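Local atomic coordinates of acyl-CoA dehydrogenase (PDB entry 3PFD), a protein that catalyses the FAD-dependent oxidation of saturated acyl-CoA thioesters to 2,3-dehydroacyl-CoA products, probably passing the electrons on to a separate acceptor. Residues 49-53 with 54-58. Residues are numbered along the deposited sequence; the frame is centred on the assembly and turned at random.
Sequences ARFPE and EALAA
The guanidinium of R50 meets the carboxylate of E54 end-on at its NH1/NH2 edge, while P52 CD lies under one face of the F51 ring, 3.4 Å from its plane and shifted toward the rim. In the salt bridge each nitrogen takes its own oxygen. R50 NH2 reaches the syn lone pair of E54 OE1, nearly straight at 171° but unusually short at 2.5 Å. R50 NH1 lies 2.8 Å from E54 OE2; the two planes are turned 45° apart, and this bond is clearly the more bent. R50 NH2 also donates to F51 O, so the bonds to E54 and F51 O together probably restrict the guanidinium. From the opposite face of that carbonyl, E53 N closes the inverse gamma turn around P52. The F51 ring swings over the proline with CG anti to the backbone N (chi1 -169°), and L56 CD2 approaches its CE1 obliquely at 3.7 Å, apolar against apolar. P52 occupies the N-cap position, where its ring restricts phi and its missing N-H costs no bond; its carbonyl accepts L56 N at 3.1 Å. A57 N bonds to E53 O, continuing the first turn, where E54's negative charge probably interacts favourably with the helix dipole. After the Schellman motif closing helix 24-47, this link starts helix 53-61: E44 shares R50 NH1, small A55 allows close approach to helices 24-47 and 95-114, and F51 rests on loops carrying N172 and P221.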
ATOM      1  N   ALA C  49     -21.527  -6.244  25.223  1.00 20.34           N
ATOM      2  CA  ALA C  49     -20.821  -5.012  25.587  1.00 20.23           C
ATOM      3  C   ALA C  49     -20.699  -4.937  27.110  1.00 20.74           C
ATOM      4  O   ALA C  49     -21.189  -4.023  27.732  1.00 21.73           O
ATOM      5  CB  ALA C  49     -21.549  -3.780  25.036  1.00 19.75           C
ATOM      6  N   ARG C  50     -20.073  -5.935  27.711  1.00 21.08           N
ATOM      7  CA  ARG C  50     -20.057  -6.045  29.162  1.00 21.82           C
ATOM      8  C   ARG C  50     -18.632  -6.299  29.629  1.00 21.64           C
ATOM      9  O   ARG C  50     -17.856  -6.949  28.913  1.00 20.14           O
ATOM     10  CB  ARG C  50     -21.023  -7.156  29.639  1.00 22.58           C
ATOM     11  CG  ARG C  50     -20.727  -8.588  29.171  1.00 23.04           C
ATOM     12  CD  ARG C  50     -20.115  -9.427  30.275  1.00 25.84           C
ATOM     13  NE  ARG C  50     -20.183 -10.872  30.034  1.00 24.93           N
ATOM     14  CZ  ARG C  50     -19.294 -11.745  30.517  1.00 25.77           C
ATOM     15  NH1 ARG C  50     -19.411 -13.044  30.256  1.00 26.34           N
ATOM     16  NH2 ARG C  50     -18.278 -11.327  31.260  1.00 22.05           N
ATOM     17  N   PHE C  51     -18.301  -5.791  30.819  1.00 21.57           N
ATOM     18  CA  PHE C  51     -16.955  -5.955  31.355  1.00 21.90           C
ATOM     19  C   PHE C  51     -16.457  -7.413  31.331  1.00 22.00           C
ATOM     20  O   PHE C  51     -17.187  -8.315  31.731  1.00 22.17           O
ATOM     21  CB  PHE C  51     -16.865  -5.418  32.783  1.00 22.91           C
ATOM     22  CG  PHE C  51     -15.449  -5.313  33.283  1.00 23.43           C
ATOM     23  CD1 PHE C  51     -14.936  -6.253  34.160  1.00 23.29           C
ATOM     24  CD2 PHE C  51     -14.605  -4.300  32.817  1.00 23.40           C
ATOM     25  CE1 PHE C  51     -13.614  -6.171  34.590  1.00 23.63           C
ATOM     26  CE2 PHE C  51     -13.285  -4.197  33.262  1.00 23.34           C
ATOM     27  CZ  PHE C  51     -12.791  -5.132  34.138  1.00 22.74           C
ATOM     28  N   PRO C  52     -15.197  -7.645  30.883  1.00 21.98           N
ATOM     29  CA  PRO C  52     -14.655  -9.017  30.980  1.00 22.31           C
ATOM     30  C   PRO C  52     -14.314  -9.451  32.427  1.00 23.23           C
ATOM     31  O   PRO C  52     -13.124  -9.575  32.770  1.00 23.77           O
ATOM     32  CB  PRO C  52     -13.403  -8.979  30.091  1.00 21.82           C
ATOM     33  CG  PRO C  52     -12.957  -7.518  30.099  1.00 21.05           C
ATOM     34  CD  PRO C  52     -14.232  -6.686  30.308  1.00 20.92           C
ATOM     35  N   GLU C  53     -15.346  -9.699  33.249  1.00 22.86           N
ATOM     36  CA  GLU C  53     -15.172 -10.060  34.676  1.00 23.79           C
ATOM     37  C   GLU C  53     -14.410 -11.342  34.895  1.00 23.00           C
ATOM     38  O   GLU C  53     -13.613 -11.444  35.817  1.00 22.08           O
ATOM     39  CB  GLU C  53     -16.522 -10.195  35.403  1.00 24.60           C
ATOM     40  CG  GLU C  53     -16.839  -9.091  36.403  1.00 28.82           C
ATOM     41  CD  GLU C  53     -15.786  -8.905  37.499  1.00 32.77           C
ATOM     42  OE1 GLU C  53     -15.528  -9.836  38.297  1.00 34.80           O
ATOM     43  OE2 GLU C  53     -15.236  -7.793  37.583  1.00 35.21           O
ATOM     44  N   GLU C  54     -14.706 -12.340  34.072  1.00 23.14           N
ATOM     45  CA  GLU C  54     -13.993 -13.618  34.133  1.00 23.82           C
ATOM     46  C   GLU C  54     -12.488 -13.471  33.858  1.00 23.03           C
ATOM     47  O   GLU C  54     -11.660 -14.035  34.590  1.00 23.47           O
ATOM     48  CB  GLU C  54     -14.604 -14.610  33.152  1.00 24.33           C
ATOM     49  CG  GLU C  54     -16.074 -14.879  33.364  1.00 26.56           C
ATOM     50  CD  GLU C  54     -16.979 -13.986  32.530  1.00 29.58           C
ATOM     51  OE1 GLU C  54     -16.517 -12.979  31.948  1.00 29.10           O
ATOM     52  OE2 GLU C  54     -18.187 -14.276  32.476  1.00 34.94           O
ATOM     53  N   ALA C  55     -12.129 -12.700  32.826  1.00 21.65           N
ATOM     54  CA  ALA C  55     -10.731 -12.357  32.634  1.00 21.51           C
ATOM     55  C   ALA C  55     -10.110 -11.659  33.872  1.00 22.02           C
ATOM     56  O   ALA C  55      -9.027 -12.022  34.273  1.00 22.23           O
ATOM     57  CB  ALA C  55     -10.529 -11.520  31.378  1.00 20.38           C
ATOM     58  N   LEU C  56     -10.798 -10.679  34.462  1.00 22.42           N
ATOM     59  CA  LEU C  56     -10.278  -9.956  35.620  1.00 23.78           C
ATOM     60  C   LEU C  56      -9.966 -10.892  36.803  1.00 25.27           C
ATOM     61  O   LEU C  56      -8.878 -10.819  37.381  1.00 24.85           O
ATOM     62  CB  LEU C  56     -11.238  -8.846  36.061  1.00 23.79           C
ATOM     63  CG  LEU C  56     -10.783  -7.983  37.260  1.00 25.37           C
ATOM     64  CD1 LEU C  56      -9.528  -7.112  36.959  1.00 22.13           C
ATOM     65  CD2 LEU C  56     -11.928  -7.115  37.791  1.00 26.83           C
ATOM     66  N   ALA C  57     -10.914 -11.770  37.141  1.00 26.01           N
ATOM     67  CA  ALA C  57     -10.716 -12.745  38.212  1.00 28.20           C
ATOM     68  C   ALA C  57      -9.494 -13.642  37.969  1.00 28.91           C
ATOM     69  O   ALA C  57      -8.684 -13.847  38.871  1.00 29.73           O
ATOM     70  CB  ALA C  57     -11.986 -13.587  38.439  1.00 28.35           C
ATOM     71  N   ALA C  58      -9.352 -14.130  36.738  1.00 29.08           N
ATOM     72  CA  ALA C  58      -8.250 -15.014  36.380  1.00 29.23           C
ATOM     73  C   ALA C  58      -6.910 -14.271  36.404  1.00 29.26           C
ATOM     74  O   ALA C  58      -5.916 -14.781  36.924  1.00 28.94           O
ATOM     75  CB  ALA C  58      -8.504 -15.629  35.016  1.00 29.07           C
TER